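Local coordinates for DNA polymerase III subunit beta (Deinococcus radiodurans, PDB 4TRT), which probably forms a ring-shaped head-to-tail homodimer around DNA that tethers DNA polymerases and other proteins to it and makes synthesis processive, at residues Ser134-Ala144 with Ala193-Leu203; Gln150-Glu159 with Leu231-Glu239. All coordinates share one frame; numbering follows the deposited sequence.

Contact 1: Ser134-Ala144 with Ala193-Leu203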
loop_
_atom_site.group_PDB
_atom_site.type_symbol
_atom_site.label_atom_id
_atom_site.label_comp_id
_atom_site.label_asym_id
_atom_site.label_seq_id
_atom_site.Cartn_x
_atom_site.Cartn_y
_atom_site.Cartn_z
ATOM N N SER A 134 -8.644 0.667 -24.136
ATOM C CA SER A 134 -8.110 0.859 -22.794
ATOM C C SER A 134 -6.588 0.985 -22.766
ATOM O O SER A 134 -6.048 1.868 -22.110
ATOM C CB SER A 134 -8.531 -0.298 -21.890
ATOM O OG SER A 134 -8.099 -0.058 -20.558
ATOM N N ARG A 135 -5.894 0.096 -23.467
ATOM C CA ARG A 135 -4.426 0.163 -23.503
ATOM C C ARG A 135 -3.963 1.436 -24.245
ATOM O O ARG A 135 -2.999 2.058 -23.832
ATOM C CB ARG A 135 -3.808 -1.150 -24.033
ATOM C CG ARG A 135 -3.453 -2.148 -22.921
ATOM C CD ARG A 135 -2.986 -3.513 -23.405
ATOM N NE ARG A 135 -4.103 -4.459 -23.501
ATOM C CZ ARG A 135 -4.834 -4.715 -24.592
ATOM N NH1 ARG A 135 -4.589 -4.110 -25.744
ATOM N NH2 ARG A 135 -5.828 -5.601 -24.525
ATOM N N ALA A 136 -4.691 1.871 -25.277
ATOM C CA ALA A 136 -4.391 3.140 -25.942
ATOM C C ALA A 136 -4.569 4.316 -24.983
ATOM O O ALA A 136 -3.673 5.146 -24.845
ATOM C CB ALA A 136 -5.231 3.328 -27.197
ATOM N N PHE A 137 -5.709 4.374 -24.303
ATOM C CA PHE A 137 -5.940 5.382 -23.256
ATOM C C PHE A 137 -4.822 5.427 -22.225
ATOM O O PHE A 137 -4.317 6.502 -21.892
ATOM C CB PHE A 137 -7.253 5.130 -22.501
ATOM C CG PHE A 137 -8.495 5.614 -23.205
ATOM C CD1 PHE A 137 -8.477 6.685 -24.094
ATOM C CD2 PHE A 137 -9.720 5.023 -22.908
ATOM C CE1 PHE A 137 -9.649 7.116 -24.701
ATOM C CE2 PHE A 137 -10.885 5.456 -23.506
ATOM C CZ PHE A 137 -10.850 6.493 -24.410
ATOM N N SER A 138 -4.436 4.258 -21.722
ATOM C CA SER A 138 -3.419 4.158 -20.668
ATOM C C SER A 138 -2.039 4.605 -21.151
ATOM O O SER A 138 -1.222 5.038 -20.352
ATOM C CB SER A 138 -3.303 2.721 -20.159
ATOM O OG SER A 138 -4.449 2.357 -19.434
ATOM N N SER A 139 -1.794 4.477 -22.455
ATOM C CA SER A 139 -0.522 4.860 -23.052
ATOM C C SER A 139 -0.374 6.369 -23.214
ATOM O O SER A 139 0.762 6.854 -23.241
ATOM C CB SER A 139 -0.350 4.196 -24.419
ATOM O OG SER A 139 -0.315 2.792 -24.249
ATOM N N VAL A 140 -1.488 7.107 -23.355
ATOM C CA VAL A 140 -1.411 8.564 -23.636
ATOM C C VAL A 140 -1.902 9.483 -22.534
ATOM O O VAL A 140 -1.583 10.661 -22.551
ATOM C CB VAL A 140 -2.109 8.932 -24.955
ATOM C CG1 VAL A 140 -1.594 8.017 -26.068
ATOM C CG2 VAL A 140 -3.639 8.895 -24.798
ATOM N N ARG A 141 -2.606 8.932 -21.546
ATOM C CA ARG A 141 -3.317 9.706 -20.518
ATOM C C ARG A 141 -2.428 10.682 -19.739
ATOM O O ARG A 141 -2.845 11.797 -19.432
ATOM C CB ARG A 141 -4.000 8.711 -19.546
ATOM C CG ARG A 141 -4.224 9.184 -18.117
ATOM C CD ARG A 141 -5.391 10.126 -18.119
ATOM N NE ARG A 141 -5.748 10.690 -16.817
ATOM C CZ ARG A 141 -5.419 11.908 -16.403
ATOM N NH1 ARG A 141 -4.632 12.703 -17.130
ATOM N NH2 ARG A 141 -5.874 12.325 -15.234
ATOM N N TYR A 142 -1.212 10.263 -19.397
ATOM C CA TYR A 142 -0.275 11.119 -18.658
ATOM C C TYR A 142 -0.029 12.503 -19.296
ATOM O O TYR A 142 0.333 13.449 -18.606
ATOM C CB TYR A 142 1.076 10.403 -18.497
ATOM C CG TYR A 142 1.863 10.297 -19.796
ATOM C CD1 TYR A 142 2.672 11.339 -20.222
ATOM C CD2 TYR A 142 1.786 9.159 -20.603
ATOM C CE1 TYR A 142 3.380 11.264 -21.402
ATOM C CE2 TYR A 142 2.488 9.076 -21.800
ATOM C CZ TYR A 142 3.290 10.130 -22.187
ATOM O OH TYR A 142 4.027 10.083 -23.339
ATOM N N ALA A 143 -0.187 12.623 -20.613
ATOM C CA ALA A 143 0.158 13.868 -21.314
ATOM C C ALA A 143 -0.894 14.969 -21.178
ATOM O O ALA A 143 -0.605 16.140 -21.459
ATOM C CB ALA A 143 0.423 13.590 -22.797
ATOM N N ALA A 144 -2.114 14.595 -20.800
ATOM C CA ALA A 144 -3.197 15.566 -20.619
ATOM C C ALA A 144 -2.990 16.290 -19.294
ATOM O O ALA A 144 -2.560 15.683 -18.319
ATOM C CB ALA A 144 -4.555 14.879 -20.632
ATOM N N ALA A 193 -10.027 13.959 -19.211
ATOM C CA ALA A 193 -9.010 12.999 -18.733
ATOM C C ALA A 193 -9.482 12.170 -17.539
ATOM O O ALA A 193 -9.224 10.959 -17.482
ATOM C CB ALA A 193 -7.710 13.703 -18.368
ATOM N N ARG A 194 -10.119 12.810 -16.564
ATOM C CA ARG A 194 -10.669 12.066 -15.397
ATOM C C ARG A 194 -11.748 11.040 -15.796
ATOM O O ARG A 194 -11.883 9.998 -15.165
ATOM C CB ARG A 194 -11.236 13.005 -14.342
ATOM C CG ARG A 194 -10.203 13.809 -13.567
ATOM C CD ARG A 194 -10.827 14.852 -12.637
ATOM N NE ARG A 194 -11.951 14.301 -11.833
ATOM C CZ ARG A 194 -13.256 14.614 -11.938
ATOM N NH1 ARG A 194 -13.697 15.524 -12.809
ATOM N NH2 ARG A 194 -14.150 14.005 -11.142
ATOM N N SER A 195 -12.492 11.314 -16.856
ATOM C CA SER A 195 -13.420 10.316 -17.398
ATOM C C SER A 195 -12.699 9.174 -18.131
ATOM O O SER A 195 -13.151 8.017 -18.112
ATOM C CB SER A 195 -14.439 10.977 -18.324
ATOM O OG SER A 195 -15.254 11.850 -17.589
ATOM N N VAL A 196 -11.568 9.472 -18.767
ATOM C CA VAL A 196 -10.727 8.401 -19.310
ATOM C C VAL A 196 -10.241 7.458 -18.192
ATOM O O VAL A 196 -10.247 6.244 -18.369
ATOM C CB VAL A 196 -9.556 8.956 -20.144
ATOM C CG1 VAL A 196 -8.535 7.870 -20.452
ATOM C CG2 VAL A 196 -10.088 9.568 -21.425
ATOM N N ASP A 197 -9.865 8.010 -17.040
ATOM C CA ASP A 197 -9.444 7.194 -15.897
ATOM C C ASP A 197 -10.533 6.208 -15.475
ATOM O O ASP A 197 -10.246 5.049 -15.169
ATOM C CB ASP A 197 -9.086 8.060 -14.695
ATOM C CG ASP A 197 -7.862 8.912 -14.926
ATOM O OD1 ASP A 197 -6.988 8.516 -15.722
ATOM O OD2 ASP A 197 -7.778 9.992 -14.313
ATOM N N GLU A 198 -11.783 6.676 -15.470
ATOM C CA GLU A 198 -12.907 5.824 -15.113
ATOM C C GLU A 198 -13.122 4.770 -16.188
ATOM O O GLU A 198 -13.440 3.632 -15.866
ATOM C CB GLU A 198 -14.190 6.644 -14.919
ATOM C CG GLU A 198 -14.107 7.716 -13.840
ATOM C CD GLU A 198 -13.712 7.190 -12.471
ATOM O OE1 GLU A 198 -13.877 5.978 -12.180
ATOM O OE2 GLU A 198 -13.206 8.008 -11.671
ATOM N N LEU A 199 -12.957 5.163 -17.457
ATOM C CA LEU A 199 -13.145 4.253 -18.574
ATOM C C LEU A 199 -12.133 3.119 -18.507
ATOM O O LEU A 199 -12.490 1.964 -18.679
ATOM C CB LEU A 199 -13.063 4.979 -19.919
ATOM C CG LEU A 199 -14.346 5.624 -20.429
ATOM C CD1 LEU A 199 -14.084 6.525 -21.631
ATOM C CD2 LEU A 199 -15.374 4.547 -20.763
ATOM N N ILE A 200 -10.881 3.462 -18.230
ATOM C CA ILE A 200 -9.828 2.474 -18.076
ATOM C C ILE A 200 -10.195 1.433 -17.017
ATOM O O ILE A 200 -9.929 0.253 -17.195
ATOM C CB ILE A 200 -8.468 3.138 -17.747
ATOM C CG1 ILE A 200 -7.953 3.904 -18.957
ATOM C CG2 ILE A 200 -7.424 2.101 -17.312
ATOM C CD1 ILE A 200 -6.806 4.835 -18.622
ATOM N N ARG A 201 -10.823 1.865 -15.934
ATOM C CA ARG A 201 -11.179 0.942 -14.864
ATOM C C ARG A 201 -12.297 -0.036 -15.231
ATOM O O ARG A 201 -12.389 -1.096 -14.631
ATOM C CB ARG A 201 -11.529 1.727 -13.610
ATOM C CG ARG A 201 -10.282 2.376 -13.017
ATOM C CD ARG A 201 -10.571 3.391 -11.928
ATOM N NE ARG A 201 -9.338 4.040 -11.494
ATOM C CZ ARG A 201 -8.502 3.527 -10.595
ATOM N NH1 ARG A 201 -8.773 2.363 -10.032
ATOM N NH2 ARG A 201 -7.397 4.181 -10.260
ATOM N N VAL A 202 -13.121 0.296 -16.227
ATOM C CA VAL A 202 -14.249 -0.590 -16.614
ATOM C C VAL A 202 -14.093 -1.336 -17.945
ATOM O O VAL A 202 -14.755 -2.345 -18.162
ATOM C CB VAL A 202 -15.613 0.146 -16.610
ATOM C CG1 VAL A 202 -15.904 0.781 -15.251
ATOM C CG2 VAL A 202 -15.704 1.167 -17.716
ATOM N N LEU A 203 -13.257 -0.844 -18.848
ATOM C CA LEU A 203 -13.115 -1.485 -20.156
ATOM C C LEU A 203 -12.421 -2.838 -20.011
ATOM O O LEU A 203 -11.470 -2.974 -19.260
ATOM C CB LEU A 203 -12.316 -0.595 -21.117
ATOM C CG LEU A 203 -13.053 0.636 -21.655
ATOM C CD1 LEU A 203 -12.074 1.655 -22.228
ATOM C CD2 LEU A 203 -14.086 0.210 -22.696
HETATM O O HOH W 1 -9.267 -1.683 -18.847
#
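The Phe137 ring carries Val196 CG1 over one face, a CH-pi contact with this methyl 4.0 Å from the ring centroid, while Leu203 CD1 sits at the ring edge, 4.2 Å from Phe137 CD2. The guanidinium of Arg141 has Ala193 CB centred over one face, 3.5 Å from Arg141 CZ, and offers its edge to Asp197. The grip is side-on: Arg141 NE donates to Asp197 OD1 at 2.7 Å and Arg141 NH2 to Asp197 OD2 at 3.1 Å, each oxygen met on its syn side, with the two planes 27° apart. A bend in the arginine chain (chi2 76°) turns its end toward helix 193-202. With an alanine in place of Arg141, the Asp197 carboxylate would probably lose its charged mate and the methyl of Ala193 the flat group over it. At the far end, a water accepts from Ser134 OG and donates to Ile200 O and Leu203 O, bridging the Ser134 hydroxyl to these two carbonyls. The axes of 134-140 and 193-202 come within 9.5 Å and run obliquely antiparallel, at 139°. Helix 130-140 rests on strands 164-170 and 175-181 through Val167 and Ala176, whereas helix 193-202 leans on Met226 of strand 224-229.

Contact 2: Gln150-Glu159 with Leu231-Glu239; sequences QAVFRGIKLE and LDGDFPDYE
Val152 and Phe235 mark the closest backbone approach, their CA atoms 5.8 Å apart, where the irregular chain 231-237 passes over the 3-10 turn 151-154 and the start of strand 155-159 without a backbone hydrogen bond between them. Phe235 is held between side chains. Lys157 CB lies over one face in a CH-pi contact, 3.9 Å from the ring centroid and 17° off the normal, and Pro236 CD packs on the opposite face. On the Pro236 side Phe153 adds a T-shaped stack, pointing its edge at the Phe235 face with the planes at 85° and the centroids 5.5 Å apart. The same phenylalanine presses on the proline, Phe153 CZ coming to 3.4 Å from Pro236 CG, and Val152 CG2 butts against Pro236 CD at 3.5 Å. Two glycines fit this close packing: a side chain at Gly155 would collide with Leu231 CD1, and the backbone angles of Gly233 themselves call for glycine. Beyond the aromatic cluster, Lys157 runs out fully extended, with CG anti to the backbone N (chi1 -167°), so that its methylenes pass Phe235 CB and its ammonium arrives beside Glu159. There Tyr238 OH donates to Glu159 OE2 at 2.6 Å, and Lys157 NZ bonds the same oxygen at 2.8 Å from the other face of the carboxylate. Lys157 NZ also donates to a water that in turn donates to Pro236 O. Arg166 bonds Tyr238 OH and His161 bonds Glu159 OE1, both from outside the two segments. With two donors on one oxygen and a further one on the other, the Glu159 carboxylate is likely to remain ionised, its charge probably offset by Lys157, and the Tyr238 hydroxyl bond ties 231-239 to strand 155-159 beyond the apolar cluster.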
loop_
_atom_site.group_PDB
_atom_site.type_symbol
_atom_site.label_atom_id
_atom_site.label_comp_id
_atom_site.label_asym_id
_atom_site.label_seq_id
_atom_site.Cartn_x
_atom_site.Cartn_y
_atom_site.Cartn_z
ATOM N N GLN A 150 -5.561 26.040 -22.472
ATOM C CA GLN A 150 -6.551 25.616 -23.465
ATOM C C GLN A 150 -7.320 24.445 -22.913
ATOM O O GLN A 150 -6.748 23.367 -22.684
ATOM C CB GLN A 150 -5.872 25.211 -24.775
ATOM C CG GLN A 150 -5.300 26.391 -25.538
ATOM C CD GLN A 150 -4.780 26.001 -26.903
ATOM O OE1 GLN A 150 -3.578 26.028 -27.137
ATOM N NE2 GLN A 150 -5.677 25.618 -27.801
ATOM N N ALA A 151 -8.620 24.634 -22.728
ATOM C CA ALA A 151 -9.476 23.588 -22.150
ATOM C C ALA A 151 -9.371 22.262 -22.906
ATOM O O ALA A 151 -9.364 21.192 -22.294
ATOM C CB ALA A 151 -10.925 24.059 -22.075
ATOM N N VAL A 152 -9.271 22.319 -24.232
ATOM C CA VAL A 152 -9.164 21.082 -25.022
ATOM C C VAL A 152 -8.021 20.172 -24.577
ATOM O O VAL A 152 -8.148 18.938 -24.682
ATOM C CB VAL A 152 -9.055 21.334 -26.548
ATOM C CG1 VAL A 152 -10.351 21.921 -27.087
ATOM C CG2 VAL A 152 -7.896 22.263 -26.868
ATOM N N PHE A 153 -6.919 20.750 -24.075
ATOM C CA PHE A 153 -5.758 19.932 -23.655
ATOM C C PHE A 153 -5.979 19.207 -22.331
ATOM O O PHE A 153 -5.157 18.379 -21.910
ATOM C CB PHE A 153 -4.475 20.773 -23.566
ATOM C CG PHE A 153 -3.840 21.090 -24.900
ATOM C CD1 PHE A 153 -3.809 20.156 -25.938
ATOM C CD2 PHE A 153 -3.200 22.304 -25.092
ATOM C CE1 PHE A 153 -3.195 20.454 -27.142
ATOM C CE2 PHE A 153 -2.583 22.600 -26.302
ATOM C CZ PHE A 153 -2.578 21.671 -27.325
ATOM N N ARG A 154 -7.106 19.482 -21.698
ATOM C CA ARG A 154 -7.499 18.787 -20.489
ATOM C C ARG A 154 -8.157 17.449 -20.821
ATOM O O ARG A 154 -8.441 16.665 -19.928
ATOM C CB ARG A 154 -8.418 19.682 -19.620
ATOM C CG ARG A 154 -7.864 21.092 -19.408
ATOM C CD ARG A 154 -8.795 22.025 -18.652
ATOM N NE ARG A 154 -8.362 23.410 -18.849
ATOM C CZ ARG A 154 -9.153 24.478 -18.786
ATOM N NH1 ARG A 154 -10.449 24.347 -18.507
ATOM N NH2 ARG A 154 -8.648 25.688 -19.024
ATOM N N GLY A 155 -8.365 17.169 -22.105
ATOM C CA GLY A 155 -8.974 15.910 -22.526
ATOM C C GLY A 155 -8.118 15.093 -23.473
ATOM O O GLY A 155 -7.018 15.504 -23.858
ATOM N N ILE A 156 -8.608 13.906 -23.810
ATOM C CA ILE A 156 -7.919 13.024 -24.730
ATOM C C ILE A 156 -8.711 13.007 -26.048
ATOM O O ILE A 156 -9.923 12.736 -26.054
ATOM C CB ILE A 156 -7.795 11.582 -24.177
ATOM C CG1 ILE A 156 -6.763 11.469 -23.047
ATOM C CG2 ILE A 156 -7.331 10.649 -25.291
ATOM C CD1 ILE A 156 -7.015 12.317 -21.840
ATOM N N LYS A 157 -8.036 13.289 -27.161
ATOM C CA LYS A 157 -8.692 13.264 -28.459
ATOM C C LYS A 157 -8.778 11.826 -28.957
ATOM O O LYS A 157 -7.821 11.085 -28.842
ATOM C CB LYS A 157 -7.935 14.088 -29.497
ATOM C CG LYS A 157 -8.740 14.348 -30.778
ATOM C CD LYS A 157 -7.836 14.802 -31.905
ATOM C CE LYS A 157 -8.584 15.295 -33.141
ATOM N NZ LYS A 157 -7.616 15.480 -34.254
ATOM N N LEU A 158 -9.935 11.452 -29.499
ATOM C CA LEU A 158 -10.080 10.208 -30.249
ATOM C C LEU A 158 -10.348 10.554 -31.714
ATOM O O LEU A 158 -11.259 11.326 -32.012
ATOM C CB LEU A 158 -11.230 9.381 -29.675
ATOM C CG LEU A 158 -11.525 8.074 -30.432
ATOM C CD1 LEU A 158 -10.356 7.118 -30.255
ATOM C CD2 LEU A 158 -12.803 7.411 -29.946
ATOM N N GLU A 159 -9.542 9.998 -32.615
ATOM C CA GLU A 159 -9.682 10.183 -34.060
ATOM C C GLU A 159 -10.005 8.856 -34.713
ATOM O O GLU A 159 -9.410 7.836 -34.347
ATOM C CB GLU A 159 -8.350 10.609 -34.680
ATOM C CG GLU A 159 -7.838 11.976 -34.324
ATOM C CD GLU A 159 -6.456 12.244 -34.897
ATOM O OE1 GLU A 159 -5.955 11.450 -35.713
ATOM O OE2 GLU A 159 -5.854 13.267 -34.527
ATOM N N LEU A 231 -15.751 17.194 -24.254
ATOM C CA LEU A 231 -15.329 18.600 -24.337
ATOM C C LEU A 231 -15.634 19.162 -25.717
ATOM O O LEU A 231 -15.534 18.454 -26.724
ATOM C CB LEU A 231 -13.840 18.744 -24.033
ATOM C CG LEU A 231 -13.374 18.229 -22.664
ATOM C CD1 LEU A 231 -11.901 18.588 -22.447
ATOM C CD2 LEU A 231 -14.207 18.765 -21.510
ATOM N N ASP A 232 -16.015 20.436 -25.741
ATOM C CA ASP A 232 -16.267 21.155 -26.976
ATOM C C ASP A 232 -14.971 21.680 -27.572
ATOM O O ASP A 232 -13.940 21.734 -26.910
ATOM C CB ASP A 232 -17.203 22.339 -26.720
ATOM C CG ASP A 232 -18.657 21.936 -26.728
ATOM O OD1 ASP A 232 -19.205 21.738 -27.834
ATOM O OD2 ASP A 232 -19.257 21.841 -25.637
ATOM N N GLY A 233 -15.041 22.083 -28.828
ATOM C CA GLY A 233 -13.892 22.667 -29.509
ATOM C C GLY A 233 -13.172 21.640 -30.348
ATOM O O GLY A 233 -13.459 20.453 -30.277
ATOM N N ASP A 234 -12.228 22.108 -31.149
ATOM C CA ASP A 234 -11.371 21.235 -31.919
ATOM C C ASP A 234 -10.048 21.094 -31.174
ATOM O O ASP A 234 -9.429 22.073 -30.754
ATOM C CB ASP A 234 -11.111 21.819 -33.319
ATOM C CG ASP A 234 -12.350 21.809 -34.218
ATOM O OD1 ASP A 234 -13.260 20.981 -34.009
ATOM O OD2 ASP A 234 -12.399 22.622 -35.168
ATOM N N PHE A 235 -9.601 19.865 -31.025
ATOM C CA PHE A 235 -8.249 19.623 -30.548
ATOM C C PHE A 235 -7.221 20.312 -31.456
ATOM O O PHE A 235 -7.374 20.308 -32.680
ATOM C CB PHE A 235 -7.994 18.127 -30.508
ATOM C CG PHE A 235 -6.943 17.724 -29.523
ATOM C CD1 PHE A 235 -7.233 17.670 -28.165
ATOM C CD2 PHE A 235 -5.676 17.395 -29.951
ATOM C CE1 PHE A 235 -6.262 17.286 -27.261
ATOM C CE2 PHE A 235 -4.703 17.035 -29.050
ATOM C CZ PHE A 235 -4.996 16.979 -27.700
ATOM N N PRO A 236 -6.171 20.919 -30.868
ATOM C CA PRO A 236 -5.235 21.664 -31.713
ATOM C C PRO A 236 -4.407 20.782 -32.650
ATOM O O PRO A 236 -4.366 19.561 -32.484
ATOM C CB PRO A 236 -4.328 22.370 -30.694
ATOM C CG PRO A 236 -5.112 22.372 -29.412
ATOM C CD PRO A 236 -5.835 21.064 -29.439
ATOM N N ASP A 237 -3.755 21.400 -33.620
ATOM C CA ASP A 237 -2.942 20.668 -34.590
ATOM C C ASP A 237 -1.611 20.234 -33.957
ATOM O O ASP A 237 -0.600 20.909 -34.084
ATOM C CB ASP A 237 -2.718 21.516 -35.847
ATOM C CG ASP A 237 -2.023 20.743 -36.972
ATOM O OD1 ASP A 237 -1.810 19.526 -36.829
ATOM O OD2 ASP A 237 -1.677 21.355 -38.008
ATOM N N TYR A 238 -1.640 19.098 -33.273
ATOM C CA TYR A 238 -0.447 18.511 -32.632
ATOM C C TYR A 238 0.647 18.092 -33.630
ATOM O O TYR A 238 1.810 17.993 -33.240
ATOM C CB TYR A 238 -0.837 17.313 -31.736
ATOM C CG TYR A 238 -1.489 16.181 -32.491
ATOM C CD1 TYR A 238 -0.728 15.188 -33.087
ATOM C CD2 TYR A 238 -2.869 16.113 -32.619
ATOM C CE1 TYR A 238 -1.309 14.162 -33.802
ATOM C CE2 TYR A 238 -3.467 15.079 -33.320
ATOM C CZ TYR A 238 -2.687 14.113 -33.916
ATOM O OH TYR A 238 -3.260 13.101 -34.644
ATOM N N GLU A 239 0.288 17.854 -34.902
ATOM C CA GLU A 239 1.276 17.508 -35.934
ATOM C C GLU A 239 2.368 18.550 -36.030
ATOM O O GLU A 239 3.520 18.210 -36.295
ATOM C CB GLU A 239 0.650 17.382 -37.330
ATOM C CG GLU A 239 -0.169 16.126 -37.554
ATOM C CD GLU A 239 0.655 14.853 -37.473
ATOM O OE1 GLU A 239 1.883 14.899 -37.719
ATOM O OE2 GLU A 239 0.059 13.806 -37.158
HETATM O O HOH W 2 -5.832 17.550 -34.130
#

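Overall arrangement
Both contacts lie within the central of three similarly folded domains, their centres about 15 Å apart. Along the chain the segments alternate, 134-144, 150-159, 193-203, 231-239, and so interlock. Helix 130-140 precedes strand 155-161, with the 3-10 segment 151-154 between, and strand 189-192 runs into helix 193-202. The two contacts also touch: Ala193 N probably bonds Arg154 O, and Ile156 CD1 packs on Ala144 and Ala193. In this family helices line the DNA-facing inside of the ring and sheets its outside, so contact 1 probably belongs to the inner layer; contact 2, its centre about 17 Å from that of the chain, fastens the linker toward the C-terminal domain onto the outer side.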